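Local coordinates for protein dally-like, isoform A (Drosophila melanogaster, PDB 6XTZ) that shields the lipid of Wnt in signalling at a distance, as a glypican that is probably a GPI-anchored heparan sulfate proteoglycan of the cell surface, at residues A[18-23]-A[58-63]; A[101-106]-A[112-117]; A[198-203]-A[281-286]. The protein carries 5 engineered substitutions. All coordinates share one frame; numbering follows the deposited sequence. Where two conformers were deposited one is given.

In the helical glypican core, one piece of the protein, the three contacts follow one another without nesting or crossing. Contact 1 closes the loop that leads from helix 14-19 to the N-terminal part of helix 51-110. That long helix spans the elongated molecule to contact 2, whose centre lies about 72 Å from that of contact 1, on the opposite side of the chain's centre. Contact 2 closes a link of five residues, where the chain turns back from helix 51-110 into helix 112-116. Contact 3, about 28 Å from contact 2 between centres, closes a mostly helical excursion of 77 residues and ties helix 185-216 to the end of helix 263-283 nearer the middle of the bundle.

Contact 1: residues A[18-23]-A[58-63]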
loop_
_atom_site.group_PDB
_atom_site.type_symbol
_atom_site.label_atom_id
_atom_site.label_comp_id
_atom_site.label_asym_id
_atom_site.label_seq_id
_atom_site.Cartn_x
_atom_site.Cartn_y
_atom_site.Cartn_z
ATOM N N GLN A 18 -11.222 39.839 12.534
ATOM C CA GLN A 18 -10.052 40.467 11.931
ATOM C C GLN A 18 -8.921 39.467 11.732
ATOM O O GLN A 18 -8.161 39.577 10.762
ATOM C CB GLN A 18 -9.580 41.640 12.792
ATOM C CG GLN A 18 -10.559 42.802 12.845
ATOM C CD GLN A 18 -10.073 43.943 13.717
ATOM O OE1 GLN A 18 -9.059 43.828 14.405
ATOM N NE2 GLN A 18 -10.796 45.056 13.690
ATOM N N ALA A 19 -8.791 38.491 12.633
ATOM C CA ALA A 19 -7.794 37.443 12.458
ATOM C C ALA A 19 -8.134 36.515 11.301
ATOM O O ALA A 19 -7.236 35.857 10.764
ATOM C CB ALA A 19 -7.645 36.635 13.748
ATOM N N ARG A 20 -9.403 36.447 10.907
ATOM C CA ARG A 20 -9.839 35.609 9.799
ATOM C C ARG A 20 -9.811 36.339 8.463
ATOM O O ARG A 20 -10.321 35.809 7.470
ATOM C CB ARG A 20 -11.244 35.067 10.075
ATOM C CG ARG A 20 -11.313 34.120 11.264
ATOM C CD ARG A 20 -12.751 33.790 11.636
ATOM N NE ARG A 20 -12.825 32.862 12.762
ATOM C CZ ARG A 20 -13.960 32.473 13.334
ATOM N NH1 ARG A 20 -15.121 32.934 12.889
ATOM N NH2 ARG A 20 -13.934 31.626 14.354
ATOM N N GLY A 21 -9.229 37.534 8.413
ATOM C CA GLY A 21 -9.114 38.278 7.178
ATOM C C GLY A 21 -10.243 39.237 6.886
ATOM O O GLY A 21 -10.273 39.817 5.794
ATOM N N ILE A 22 -11.173 39.423 7.817
ATOM C CA ILE A 22 -12.308 40.318 7.620
ATOM C C ILE A 22 -11.908 41.722 8.049
ATOM O O ILE A 22 -11.438 41.930 9.174
ATOM C CB ILE A 22 -13.535 39.829 8.407
ATOM C CG1 ILE A 22 -13.866 38.381 8.036
ATOM C CG2 ILE A 22 -14.727 40.736 8.150
ATOM C CD1 ILE A 22 -15.010 37.789 8.829
ATOM N N ASP A 23 -12.094 42.687 7.153
ATOM C CA ASP A 23 -11.756 44.068 7.462
ATOM C C ASP A 23 -12.733 44.644 8.482
ATOM O O ASP A 23 -13.902 44.255 8.546
ATOM C CB ASP A 23 -11.759 44.918 6.191
ATOM C CG ASP A 23 -10.764 44.424 5.158
ATOM O OD1 ASP A 23 -9.703 43.899 5.556
ATOM O OD2 ASP A 23 -11.045 44.560 3.949
ATOM N N ALA A 58 -16.476 30.733 4.954
ATOM C CA ALA A 58 -16.850 29.444 4.382
ATOM C C ALA A 58 -15.795 28.951 3.404
ATOM O O ALA A 58 -15.344 27.801 3.488
ATOM C CB ALA A 58 -18.212 29.540 3.696
ATOM N N MET A 59 -15.393 29.802 2.461
ATOM C CA MET A 59 -14.363 29.402 1.512
ATOM C C MET A 59 -13.013 29.234 2.196
ATOM O O MET A 59 -12.174 28.460 1.725
ATOM C CB MET A 59 -14.279 30.418 0.375
ATOM C CG MET A 59 -15.599 30.616 -0.358
ATOM S SD MET A 59 -15.527 31.860 -1.660
ATOM C CE MET A 59 -15.088 33.316 -0.716
ATOM N N GLN A 60 -12.791 29.933 3.312
ATOM C CA GLN A 60 -11.551 29.760 4.060
ATOM C C GLN A 60 -11.477 28.379 4.700
ATOM O O GLN A 60 -10.422 27.734 4.675
ATOM C CB GLN A 60 -11.422 30.851 5.122
ATOM C CG GLN A 60 -10.243 30.668 6.063
ATOM C CD GLN A 60 -10.185 31.735 7.138
ATOM O OE1 GLN A 60 -10.669 32.853 6.950
ATOM N NE2 GLN A 60 -9.595 31.393 8.278
ATOM N N SER A 61 -12.586 27.905 5.275
ATOM C CA SER A 61 -12.588 26.593 5.915
ATOM C C SER A 61 -12.413 25.474 4.898
ATOM O O SER A 61 -11.710 24.492 5.163
ATOM C CB SER A 61 -13.881 26.388 6.703
ATOM O OG SER A 61 -13.778 26.942 8.000
ATOM N N ARG A 62 -13.054 25.596 3.734
ATOM C CA ARG A 62 -12.924 24.563 2.715
ATOM C C ARG A 62 -11.504 24.505 2.167
ATOM O O ARG A 62 -10.984 23.417 1.889
ATOM C CB ARG A 62 -13.933 24.803 1.592
ATOM C CG ARG A 62 -13.883 23.757 0.493
ATOM C CD ARG A 62 -15.000 23.938 -0.520
ATOM N NE ARG A 62 -14.906 22.956 -1.597
ATOM C CZ ARG A 62 -15.789 22.838 -2.582
ATOM N NH1 ARG A 62 -16.843 23.640 -2.631
ATOM N NH2 ARG A 62 -15.619 21.917 -3.520
ATOM N N GLN A 63 -10.851 25.662 2.022
ATOM C CA GLN A 63 -9.480 25.673 1.522
ATOM C C GLN A 63 -8.491 25.173 2.568
ATOM O O GLN A 63 -7.477 24.563 2.214
ATOM C CB GLN A 63 -9.096 27.076 1.057
ATOM C CG GLN A 63 -9.819 27.524 -0.202
ATOM C CD GLN A 63 -9.444 28.932 -0.622
ATOM O OE1 GLN A 63 -8.545 29.548 -0.047
ATOM N NE2 GLN A 63 -10.135 29.451 -1.631
#
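Gln60 and Arg20 meet end to backbone: the amide of the glutamine reaches the main-chain carbonyl of the arginine, while the arginine side chain turns elsewhere. On the helix the CA–CB bond of Gln60 points at the 18-23 segment, and CG lies anti to the backbone N (chi1 173°). With the chain extended beyond CG, the amide is carried straight across to the turn. In the model Gln60 OE1 stands 3.0 Å from Arg20 O, but the amide is probably turned over; turned back, its NH2 would face Arg20 O and a hydrogen bond may form. As modelled, Gln60 OE1 is also 3.9 Å from Arg20 CB. From CG to NE the Arg20 chain runs extended away from Gln60, and its NH1 donates to His235 O.

The carbonyl that the glutamine approaches belongs to Arg20, the first residue to leave helical geometry. Just after it comes Gly21, with positive phi, the C-prime residue of a Schellman motif in which Gly21 N bonds to Gln18 O at 3.3 Å.

The contact is small and lies at the surface. Beside it Ile22 packs on Met53, Arg56 and Met57 of helix 51-110, Arg20 also touches Met57, and Ala58 and Ser61 of that helix rest against helix 224-234.

Contact 2: residues A[101-106]-A[112-117]; sequences QFNSMF and VIYERN
The Tyr114 ring presents one face to Phe106, whose CB stands almost over its centre, 3.5 Å from the ring centroid, in a CH-pi contact. Next to that methylene, the Phe106 ring turns its edge to the same face, Phe106 CD2 coming within 3.7 Å of Tyr114 CE1. The two planes are at 90° and the centroids of the Phe106 and Tyr114 rings are 5.4 Å apart, a T-shaped pair in which the phenylalanine supplies the edge. At the rim of the tyrosine, near its plane, lies Asn103 OD1, 3.8 Å from Tyr114 CE2. The separation of Asn103 OD1 from Tyr114 OH, 3.7 Å, is too long for a hydrogen bond, and the amide is inclined to the ring rather than stacked on it.

These side chains lie between the two arms of a tight helical turn-back. Helix 51-110 ends, the chain reverses, and the short helix 112-116 runs back beside it; the segment axes approach to 10.1 Å, with their N-to-C directions 143° apart, roughly antiparallel. Phe106 and Tyr114 are the nearest pair of the two backbones, with their CA atoms 6.8 Å apart. Tyr114 directs its ring at the long helix because its CG is anti to the backbone N (chi1 165°) and its CA–CB bond already points that way. The CA–CB bond of Phe106 points toward the short helix, but the phenyl group then bends off, so that its CD2 edge is what stays against the tyrosine.

Further rings extend the cluster: Phe121 meets Tyr114, and Tyr110 is edge-to-face with Phe106, which also touches Ile300 of helix 296-322. Earlier on the long helix, Gln101 belongs to the pocket that holds the bound O-palmitoleoyl serine.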
loop_
_atom_site.group_PDB
_atom_site.type_symbol
_atom_site.label_atom_id
_atom_site.label_comp_id
_atom_site.label_asym_id
_atom_site.label_seq_id
_atom_site.Cartn_x
_atom_site.Cartn_y
_atom_site.Cartn_z
ATOM N N GLN A 101 28.235 -13.060 -10.078
ATOM C CA GLN A 101 28.889 -13.818 -9.015
ATOM C C GLN A 101 28.630 -15.311 -9.167
ATOM O O GLN A 101 29.532 -16.128 -8.959
ATOM C CB GLN A 101 28.419 -13.324 -7.648
ATOM C CG GLN A 101 28.890 -11.920 -7.300
ATOM C CD GLN A 101 28.256 -11.381 -6.029
ATOM O OE1 GLN A 101 27.296 -11.951 -5.509
ATOM N NE2 GLN A 101 28.791 -10.276 -5.522
ATOM N N PHE A 102 27.401 -15.682 -9.531
ATOM C CA PHE A 102 27.098 -17.092 -9.742
ATOM C C PHE A 102 27.904 -17.663 -10.901
ATOM O O PHE A 102 28.442 -18.772 -10.798
ATOM C CB PHE A 102 25.600 -17.287 -9.974
ATOM C CG PHE A 102 24.825 -17.559 -8.715
ATOM C CD1 PHE A 102 24.814 -18.827 -8.163
ATOM C CD2 PHE A 102 24.111 -16.553 -8.084
ATOM C CE1 PHE A 102 24.107 -19.089 -7.007
ATOM C CE2 PHE A 102 23.401 -16.810 -6.925
ATOM C CZ PHE A 102 23.400 -18.081 -6.386
ATOM N N ASN A 103 28.015 -16.919 -12.003
ATOM C CA ASN A 103 28.791 -17.394 -13.143
ATOM C C ASN A 103 30.272 -17.487 -12.802
ATOM O O ASN A 103 30.932 -18.477 -13.141
ATOM C CB ASN A 103 28.570 -16.475 -14.345
ATOM C CG ASN A 103 29.283 -16.962 -15.591
ATOM O OD1 ASN A 103 28.770 -17.810 -16.320
ATOM N ND2 ASN A 103 30.466 -16.421 -15.844
ATOM N N SER A 104 30.810 -16.472 -12.123
ATOM C CA SER A 104 32.219 -16.504 -11.745
ATOM C C SER A 104 32.493 -17.591 -10.713
ATOM O O SER A 104 33.553 -18.229 -10.741
ATOM C CB SER A 104 32.651 -15.138 -11.213
ATOM O OG SER A 104 32.433 -14.118 -12.173
ATOM N N MET A 105 31.550 -17.818 -9.796
ATOM C CA MET A 105 31.757 -18.808 -8.745
ATOM C C MET A 105 31.790 -20.220 -9.313
ATOM O O MET A 105 32.598 -21.051 -8.883
ATOM C CB MET A 105 30.659 -18.681 -7.690
ATOM C CG MET A 105 30.992 -19.284 -6.343
ATOM S SD MET A 105 29.697 -18.939 -5.134
ATOM C CE MET A 105 29.640 -17.149 -5.199
ATOM N N PHE A 106 30.926 -20.512 -10.285
ATOM C CA PHE A 106 30.849 -21.862 -10.823
ATOM C C PHE A 106 31.887 -22.133 -11.902
ATOM O O PHE A 106 32.209 -23.299 -12.152
ATOM C CB PHE A 106 29.450 -22.134 -11.376
ATOM C CG PHE A 106 28.451 -22.510 -10.326
ATOM C CD1 PHE A 106 28.792 -22.475 -8.985
ATOM C CD2 PHE A 106 27.179 -22.916 -10.678
ATOM C CE1 PHE A 106 27.873 -22.823 -8.011
ATOM C CE2 PHE A 106 26.260 -23.274 -9.711
ATOM C CZ PHE A 106 26.604 -23.223 -8.376
ATOM N N VAL A 112 35.207 -25.903 -17.273
ATOM C CA VAL A 112 34.626 -25.829 -18.611
ATOM C C VAL A 112 33.325 -26.619 -18.695
ATOM O O VAL A 112 32.449 -26.296 -19.508
ATOM C CB VAL A 112 35.663 -26.306 -19.649
ATOM C CG1 VAL A 112 35.076 -26.330 -21.052
ATOM C CG2 VAL A 112 36.892 -25.407 -19.611
ATOM N N ILE A 113 33.157 -27.648 -17.859
ATOM C CA ILE A 113 31.919 -28.422 -17.899
ATOM C C ILE A 113 30.725 -27.556 -17.515
ATOM O O ILE A 113 29.605 -27.784 -17.990
ATOM C CB ILE A 113 32.030 -29.672 -17.001
ATOM C CG1 ILE A 113 30.824 -30.591 -17.216
ATOM C CG2 ILE A 113 32.126 -29.285 -15.538
ATOM C CD1 ILE A 113 30.898 -31.894 -16.452
ATOM N N TYR A 114 30.935 -26.545 -16.668
ATOM C CA TYR A 114 29.858 -25.602 -16.386
ATOM C C TYR A 114 29.738 -24.560 -17.490
ATOM O O TYR A 114 28.636 -24.283 -17.973
ATOM C CB TYR A 114 30.080 -24.915 -15.037
ATOM C CG TYR A 114 29.211 -23.687 -14.854
ATOM C CD1 TYR A 114 27.870 -23.806 -14.509
ATOM C CD2 TYR A 114 29.728 -22.411 -15.037
ATOM C CE1 TYR A 114 27.070 -22.686 -14.349
ATOM C CE2 TYR A 114 28.936 -21.288 -14.882
ATOM C CZ TYR A 114 27.610 -21.431 -14.536
ATOM O OH TYR A 114 26.822 -20.314 -14.379
ATOM N N GLU A 115 30.868 -23.972 -17.895
ATOM C CA GLU A 115 30.849 -22.946 -18.934
ATOM C C GLU A 115 30.273 -23.481 -20.237
ATOM O O GLU A 115 29.695 -22.720 -21.022
ATOM C CB GLU A 115 32.264 -22.403 -19.147
ATOM C CG GLU A 115 32.346 -21.168 -20.030
ATOM C CD GLU A 115 33.739 -20.569 -20.063
ATOM O OE1 GLU A 115 34.546 -20.886 -19.166
ATOM O OE2 GLU A 115 34.028 -19.781 -20.988
ATOM N N ARG A 116 30.413 -24.785 -20.477
ATOM C CA ARG A 116 29.803 -25.400 -21.650
ATOM C C ARG A 116 28.283 -25.311 -21.590
ATOM O O ARG A 116 27.623 -25.132 -22.621
ATOM C CB ARG A 116 30.250 -26.857 -21.756
ATOM C CG ARG A 116 30.774 -27.268 -23.118
ATOM C CD ARG A 116 31.793 -28.385 -22.970
ATOM N NE ARG A 116 31.332 -29.418 -22.047
ATOM C CZ ARG A 116 32.111 -30.363 -21.532
ATOM N NH1 ARG A 116 33.399 -30.407 -21.847
ATOM N NH2 ARG A 116 31.606 -31.263 -20.699
ATOM N N ASN A 117 27.710 -25.433 -20.391
ATOM C CA ASN A 117 26.268 -25.359 -20.198
ATOM C C ASN A 117 25.847 -24.100 -19.448
ATOM O O ASN A 117 24.769 -24.074 -18.845
ATOM C CB ASN A 117 25.760 -26.594 -19.453
ATOM C CG ASN A 117 26.304 -27.881 -20.027
ATOM O OD1 ASN A 117 26.742 -28.759 -19.287
ATOM N ND2 ASN A 117 26.290 -27.996 -21.349
#

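Contact 3: residues A[198-203]-A[281-286]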
loop_
_atom_site.group_PDB
_atom_site.type_symbol
_atom_site.label_atom_id
_atom_site.label_comp_id
_atom_site.label_asym_id
_atom_site.label_seq_id
_atom_site.Cartn_x
_atom_site.Cartn_y
_atom_site.Cartn_z
ATOM N N VAL A 198 7.757 -14.285 -6.210
ATOM C CA VAL A 198 6.393 -13.766 -6.198
ATOM C C VAL A 198 6.200 -12.814 -5.024
ATOM O O VAL A 198 5.641 -11.723 -5.175
ATOM C CB VAL A 198 5.374 -14.920 -6.166
ATOM C CG1 VAL A 198 3.965 -14.374 -5.999
ATOM C CG2 VAL A 198 5.472 -15.745 -7.436
ATOM N N ALA A 199 6.671 -13.207 -3.838
ATOM C CA ALA A 199 6.531 -12.346 -2.669
ATOM C C ALA A 199 7.347 -11.067 -2.820
ATOM O O ALA A 199 6.906 -9.991 -2.400
ATOM C CB ALA A 199 6.943 -13.101 -1.406
ATOM N N THR A 200 8.534 -11.163 -3.422
ATOM C CA THR A 200 9.384 -9.986 -3.572
ATOM C C THR A 200 8.777 -8.991 -4.554
ATOM O O THR A 200 8.716 -7.787 -4.275
ATOM C CB THR A 200 10.785 -10.401 -4.025
ATOM O OG1 THR A 200 11.323 -11.355 -3.101
ATOM C CG2 THR A 200 11.703 -9.190 -4.089
ATOM N N ARG A 201 8.322 -9.475 -5.710
ATOM C CA ARG A 201 7.726 -8.586 -6.701
ATOM C C ARG A 201 6.425 -7.981 -6.188
ATOM O O ARG A 201 6.205 -6.771 -6.306
ATOM C CB ARG A 201 7.488 -9.338 -8.010
ATOM C CG ARG A 201 6.536 -8.619 -8.947
ATOM C CD ARG A 201 6.452 -9.286 -10.308
ATOM N NE ARG A 201 5.369 -8.719 -11.108
ATOM C CZ ARG A 201 5.458 -7.586 -11.798
ATOM N NH1 ARG A 201 6.586 -6.886 -11.793
ATOM N NH2 ARG A 201 4.418 -7.150 -12.495
ATOM N N THR A 202 5.552 -8.812 -5.611
ATOM C CA THR A 202 4.262 -8.321 -5.137
ATOM C C THR A 202 4.434 -7.273 -4.043
ATOM O O THR A 202 3.669 -6.304 -3.976
ATOM C CB THR A 202 3.412 -9.490 -4.637
ATOM O OG1 THR A 202 3.298 -10.473 -5.674
ATOM C CG2 THR A 202 2.019 -9.017 -4.242
ATOM N N TYR A 203 5.439 -7.449 -3.183
ATOM C CA TYR A 203 5.695 -6.490 -2.112
ATOM C C TYR A 203 5.942 -5.095 -2.677
ATOM O O TYR A 203 5.336 -4.112 -2.233
ATOM C CB TYR A 203 6.892 -6.965 -1.289
ATOM C CG TYR A 203 7.110 -6.249 0.025
ATOM C CD1 TYR A 203 6.249 -6.444 1.096
ATOM C CD2 TYR A 203 8.201 -5.409 0.206
ATOM C CE1 TYR A 203 6.456 -5.805 2.303
ATOM C CE2 TYR A 203 8.417 -4.765 1.409
ATOM C CZ TYR A 203 7.541 -4.966 2.453
ATOM O OH TYR A 203 7.750 -4.330 3.654
ATOM N N GLU A 281 7.051 -10.150 6.637
ATOM C CA GLU A 281 7.489 -11.212 7.535
ATOM C C GLU A 281 8.089 -12.374 6.751
ATOM O O GLU A 281 9.101 -12.954 7.161
ATOM C CB GLU A 281 6.316 -11.689 8.390
ATOM C CG GLU A 281 6.692 -12.679 9.481
ATOM C CD GLU A 281 5.477 -13.271 10.172
ATOM O OE1 GLU A 281 4.800 -14.124 9.561
ATOM O OE2 GLU A 281 5.195 -12.875 11.322
ATOM N N ARG A 282 7.475 -12.722 5.618
ATOM C CA ARG A 282 8.011 -13.780 4.769
ATOM C C ARG A 282 9.342 -13.372 4.149
ATOM O O ARG A 282 10.286 -14.172 4.110
ATOM C CB ARG A 282 7.003 -14.130 3.676
ATOM C CG ARG A 282 5.763 -14.845 4.171
ATOM C CD ARG A 282 6.034 -16.318 4.413
ATOM N NE ARG A 282 4.806 -17.058 4.686
ATOM C CZ ARG A 282 4.404 -17.416 5.901
ATOM N NH1 ARG A 282 5.136 -17.105 6.962
ATOM N NH2 ARG A 282 3.270 -18.085 6.054
ATOM N N LEU A 283 9.435 -12.133 3.659
ATOM C CA LEU A 283 10.654 -11.681 2.997
ATOM C C LEU A 283 11.837 -11.628 3.955
ATOM O O LEU A 283 12.979 -11.830 3.534
ATOM C CB LEU A 283 10.429 -10.310 2.362
ATOM C CG LEU A 283 9.427 -10.273 1.210
ATOM C CD1 LEU A 283 9.315 -8.864 0.649
ATOM C CD2 LEU A 283 9.837 -11.258 0.126
ATOM N N LEU A 284 11.590 -11.353 5.231
ATOM C CA LEU A 284 12.642 -11.360 6.235
ATOM C C LEU A 284 12.873 -12.740 6.832
ATOM O O LEU A 284 13.781 -12.900 7.655
ATOM C CB LEU A 284 12.315 -10.364 7.352
ATOM C CG LEU A 284 12.200 -8.897 6.925
ATOM C CD1 LEU A 284 11.670 -8.042 8.064
ATOM C CD2 LEU A 284 13.543 -8.375 6.439
ATOM N N GLY A 285 12.082 -13.735 6.438
ATOM C CA GLY A 285 12.216 -15.070 6.983
ATOM C C GLY A 285 12.252 -16.164 5.937
ATOM O O GLY A 285 13.226 -16.283 5.188
ATOM N N SER A 286 11.176 -16.953 5.865
ATOM C CA SER A 286 11.186 -18.173 5.061
ATOM C C SER A 286 11.387 -17.875 3.580
ATOM O O SER A 286 12.121 -18.592 2.890
ATOM C CB SER A 286 9.884 -18.946 5.269
ATOM O OG SER A 286 9.573 -19.055 6.646
#
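Leu283 has CG anti to its carbonyl carbon (chi1 -66°), which swings the branched end out toward helix 185-216, where Tyr203, with CG anti to the backbone N (chi1 -168°), offers a ring face to receive it. The two methyls divide the work. CD1 of Leu283 sits over that face, offset from the centre toward the rim and nearest Tyr203 CG (3.5 Å), in a CH-pi contact. The other methyl faces the preceding turn: Leu283 CD2 lies 3.8 Å from Ala199 CB and 3.6 Å from Thr200 OG1. The leucine thus wedges against residues of two successive turns and joins the last turn of helix 263-283 to helix 185-216. Phe87 meets the same tyrosine ring edge-to-face. With an alanine in place of Leu283 both methyls go, and the Tyr203 face and the Ala199 side chain would probably lose this packing, opening a gap between the two helices.

All four touching residues are buried and their meeting is largely apolar, so it rests on dispersion and exclusion of water. The Thr200 hydroxyl is bonded to Ser196 O on its own helix, so this buried group can lie against a methyl while keeping a polar partner.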